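Local coordinates for protein mannan endo-1,4-beta-mannosidase (Mytilus edulis, PDB 2C0H) that hydrolyses the beta-1,4-linked backbone of mannans as an endo-acting glycoside hydrolase, releasing short manno-oligosaccharides, at residues Ser175-His183 with Phe237-Lys248. The protein carries 3 engineered substitutions. Sequence-based numbering, arbitrary orientation.
Sequences SEPCFDTRH and FHNLYSDHCLVK. With SO4 (sulfate ion), chain B.
H238 turns the edge of its imidazole toward the face of H183, an offset edge-to-face pair with centroids 5.2 Å apart and planes at 81°. Its CD2 corner does the touching, near H183 ND1. Over one face of the H238 ring lies P177 O, 3.3 Å above the plane and close to the ring centre; this is carbonyl-to-face packing, not a hydrogen bond. The backbone N of H238 comes over one face of the H183 ring, while a water at that ring's edge links H183 NE2 to H238 O, donating to the carbonyl.

Next along is a pair of cysteines. C178 SG and C245 SG sit 3.6 Å apart, too far for a disulfide, so the two sulfurs are in van der Waals contact. C178 SG stands between its own backbone N and carbonyl carbon (chi1 59°), which brings it over the rim of one F179 face. C245 SG approaches the same ring obliquely, 3.7 Å from F179 CE1, and K248 CG reaches F179 CZ, the lysine crossing the phenylalanine at about a right angle.

In the TIM barrel of this family 5 glycosidase, the contact joins the loop after strand 155-162 to the loop after strand 221-225 and the start of helix 243-250. L240 CD2 touches C178 O at 3.5 Å, and the side chain also packs on A198 of helix 198-215, about 7 Å from that of W226, a probable substrate-binding residue.

E176 bends at chi2, and its carboxylate splits its contacts. OE2 meets the H244 ring edge in plane, 3.7 Å from NE2; E176 OE1 lies against K248 CE, with NZ 4.2 Å away, beyond a salt bridge. S242, the N-cap of helix 243-250, accepts from C245 N through OG, and the backbone N atoms of D243 and H244 hold a sulfate, probably from the crystallisation liquor, which K287 also binds.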
# COMPACT_ATOMS: atom_id res chain seq x y z
N SER A 175 -22.44 16.46 -7.07
CA SER A 175 -23.55 15.75 -7.71
C SER A 175 -23.25 14.26 -7.90
O SER A 175 -24.17 13.44 -8.00
CB SER A 175 -23.87 16.38 -9.07
OG SER A 175 -24.25 17.74 -8.91
N GLU A 176 -21.96 13.91 -7.97
CA GLU A 176 -21.51 12.52 -7.95
C GLU A 176 -21.25 12.16 -6.50
O GLU A 176 -20.33 12.71 -5.89
CB GLU A 176 -20.24 12.34 -8.79
CG GLU A 176 -19.64 10.93 -8.76
CD GLU A 176 -20.56 9.88 -9.37
OE1 GLU A 176 -21.07 10.12 -10.49
OE2 GLU A 176 -20.77 8.82 -8.74
N PRO A 177 -22.05 11.24 -5.93
CA PRO A 177 -21.89 10.87 -4.52
C PRO A 177 -20.48 10.47 -4.09
O PRO A 177 -20.06 10.85 -3.00
CB PRO A 177 -22.85 9.69 -4.35
CG PRO A 177 -23.89 9.92 -5.36
CD PRO A 177 -23.17 10.51 -6.54
N CYS A 178 -19.76 9.71 -4.91
CA CYS A 178 -18.44 9.22 -4.50
C CYS A 178 -17.37 10.32 -4.44
O CYS A 178 -16.32 10.11 -3.82
CB CYS A 178 -17.97 8.05 -5.38
SG CYS A 178 -17.85 8.41 -7.14
N PHE A 179 -17.62 11.47 -5.07
CA PHE A 179 -16.71 12.63 -4.96
C PHE A 179 -17.09 13.60 -3.84
O PHE A 179 -16.36 14.56 -3.59
CB PHE A 179 -16.62 13.41 -6.27
CG PHE A 179 -16.15 12.61 -7.45
CD1 PHE A 179 -15.26 11.54 -7.30
CD2 PHE A 179 -16.57 12.94 -8.73
CE1 PHE A 179 -14.83 10.82 -8.41
CE2 PHE A 179 -16.14 12.23 -9.84
CZ PHE A 179 -15.28 11.17 -9.68
N ASP A 180 -18.21 13.35 -3.17
CA ASP A 180 -18.69 14.22 -2.09
C ASP A 180 -17.85 13.93 -0.85
O ASP A 180 -17.70 12.77 -0.47
CB ASP A 180 -20.19 13.92 -1.84
CG ASP A 180 -20.86 14.96 -0.94
OD1 ASP A 180 -21.73 15.71 -1.44
OD2 ASP A 180 -20.55 15.00 0.27
N THR A 181 -17.29 14.96 -0.23
CA THR A 181 -16.44 14.76 0.95
C THR A 181 -17.00 15.40 2.22
O THR A 181 -16.26 15.63 3.17
CB THR A 181 -14.99 15.26 0.70
OG1 THR A 181 -15.00 16.66 0.41
CG2 THR A 181 -14.34 14.51 -0.46
N ARG A 182 -18.31 15.66 2.25
CA ARG A 182 -18.94 16.26 3.44
C ARG A 182 -18.80 15.36 4.65
O ARG A 182 -18.65 15.84 5.78
CB ARG A 182 -20.41 16.63 3.20
CG ARG A 182 -20.58 17.85 2.33
CD ARG A 182 -22.03 18.22 2.13
NE ARG A 182 -22.74 17.23 1.33
CZ ARG A 182 -23.61 16.33 1.80
NH1 ARG A 182 -23.89 16.24 3.09
NH2 ARG A 182 -24.19 15.49 0.95
N HIS A 183 -18.81 14.06 4.41
CA HIS A 183 -18.66 13.08 5.48
C HIS A 183 -17.26 13.07 6.10
O HIS A 183 -17.09 12.48 7.17
CB HIS A 183 -19.02 11.67 5.01
CG HIS A 183 -18.06 11.09 4.02
ND1 HIS A 183 -17.99 11.52 2.71
CD2 HIS A 183 -17.13 10.12 4.15
CE1 HIS A 183 -17.06 10.84 2.08
NE2 HIS A 183 -16.52 9.99 2.92
N PHE A 237 -20.74 6.52 4.70
CA PHE A 237 -19.48 6.99 4.13
C PHE A 237 -19.47 6.73 2.62
O PHE A 237 -20.46 6.26 2.06
CB PHE A 237 -18.30 6.31 4.81
CG PHE A 237 -18.34 6.38 6.31
CD1 PHE A 237 -18.66 7.57 6.95
CD2 PHE A 237 -18.03 5.27 7.08
CE1 PHE A 237 -18.70 7.64 8.34
CE2 PHE A 237 -18.06 5.34 8.46
CZ PHE A 237 -18.39 6.52 9.09
N HIS A 238 -18.36 7.08 1.97
CA HIS A 238 -18.20 6.80 0.55
C HIS A 238 -16.83 6.18 0.27
O HIS A 238 -15.84 6.55 0.90
CB HIS A 238 -18.35 8.08 -0.27
CG HIS A 238 -19.73 8.66 -0.24
ND1 HIS A 238 -20.83 8.00 -0.73
CD2 HIS A 238 -20.18 9.85 0.22
CE1 HIS A 238 -21.90 8.75 -0.58
NE2 HIS A 238 -21.54 9.88 0.01
N ASN A 239 -16.78 5.22 -0.66
CA ASN A 239 -15.53 4.59 -1.06
C ASN A 239 -14.90 5.31 -2.26
O ASN A 239 -15.38 5.17 -3.36
CB ASN A 239 -15.77 3.10 -1.40
CG ASN A 239 -14.47 2.31 -1.65
OD1 ASN A 239 -13.35 2.82 -1.58
ND2 ASN A 239 -14.64 1.02 -1.94
N LEU A 240 -13.83 6.04 -2.01
CA LEU A 240 -13.07 6.72 -3.08
C LEU A 240 -12.38 5.79 -4.07
O LEU A 240 -11.99 6.24 -5.15
CB LEU A 240 -11.98 7.61 -2.48
CG LEU A 240 -12.37 8.81 -1.61
CD1 LEU A 240 -11.14 9.44 -0.97
CD2 LEU A 240 -13.11 9.83 -2.44
N TYR A 241 -12.19 4.52 -3.70
CA TYR A 241 -11.34 3.60 -4.48
C TYR A 241 -12.08 2.47 -5.16
O TYR A 241 -11.45 1.54 -5.65
CB TYR A 241 -10.22 3.06 -3.58
CG TYR A 241 -9.52 4.18 -2.87
CD1 TYR A 241 -8.74 5.08 -3.57
CD2 TYR A 241 -9.66 4.36 -1.50
CE1 TYR A 241 -8.12 6.14 -2.93
CE2 TYR A 241 -9.04 5.40 -0.86
CZ TYR A 241 -8.27 6.28 -1.56
OH TYR A 241 -7.64 7.33 -0.91
N SER A 242 -13.41 2.55 -5.21
CA SER A 242 -14.22 1.54 -5.89
C SER A 242 -13.96 1.64 -7.39
O SER A 242 -13.54 2.68 -7.86
CB SER A 242 -15.71 1.71 -5.60
OG SER A 242 -16.26 2.87 -6.23
N ASP A 243 -14.23 0.57 -8.12
CA ASP A 243 -14.08 0.58 -9.58
C ASP A 243 -14.87 1.74 -10.18
O ASP A 243 -14.35 2.48 -11.03
CB ASP A 243 -14.59 -0.74 -10.20
CG ASP A 243 -13.76 -1.95 -9.80
OD1 ASP A 243 -12.74 -1.81 -9.09
OD2 ASP A 243 -14.12 -3.07 -10.22
N HIS A 244 -16.13 1.89 -9.75
CA HIS A 244 -17.00 2.96 -10.26
C HIS A 244 -16.41 4.36 -10.08
O HIS A 244 -16.40 5.17 -11.02
CB HIS A 244 -18.39 2.91 -9.61
CG HIS A 244 -19.34 3.92 -10.16
ND1 HIS A 244 -20.05 3.72 -11.33
CD2 HIS A 244 -19.67 5.16 -9.72
CE1 HIS A 244 -20.79 4.79 -11.58
NE2 HIS A 244 -20.58 5.68 -10.62
N CYS A 245 -15.91 4.65 -8.87
CA CYS A 245 -15.32 5.94 -8.59
C CYS A 245 -14.04 6.20 -9.38
O CYS A 245 -13.87 7.28 -9.95
CB CYS A 245 -15.02 6.07 -7.09
SG CYS A 245 -14.40 7.67 -6.58
N LEU A 246 -13.13 5.23 -9.43
CA LEU A 246 -11.85 5.41 -10.12
C LEU A 246 -12.03 5.60 -11.62
O LEU A 246 -11.34 6.41 -12.24
CB LEU A 246 -10.87 4.26 -9.86
CG LEU A 246 -10.38 4.13 -8.42
CD1 LEU A 246 -9.45 2.96 -8.33
CD2 LEU A 246 -9.70 5.40 -7.94
N VAL A 247 -12.95 4.84 -12.20
CA VAL A 247 -13.18 4.94 -13.64
C VAL A 247 -13.90 6.25 -13.96
O VAL A 247 -13.59 6.90 -14.97
CB VAL A 247 -13.90 3.69 -14.20
CG1 VAL A 247 -14.16 3.83 -15.70
CG2 VAL A 247 -13.08 2.46 -13.94
N LYS A 248 -14.82 6.68 -13.10
CA LYS A 248 -15.47 8.00 -13.27
C LYS A 248 -14.42 9.12 -13.17
O LYS A 248 -14.46 10.10 -13.92
CB LYS A 248 -16.59 8.20 -12.25
CG LYS A 248 -17.36 9.52 -12.38
CD LYS A 248 -18.32 9.52 -13.55
CE LYS A 248 -19.23 10.74 -13.52
NZ LYS A 248 -20.28 10.75 -14.59
S SO4 B . -17.55 -1.36 -7.59
O1 SO4 B . -16.14 -1.54 -7.21
O2 SO4 B . -17.67 -0.14 -8.39
O3 SO4 B . -18.42 -1.21 -6.42
O4 SO4 B . -17.99 -2.50 -8.39
O HOH W 1 -14.67 9.18 0.80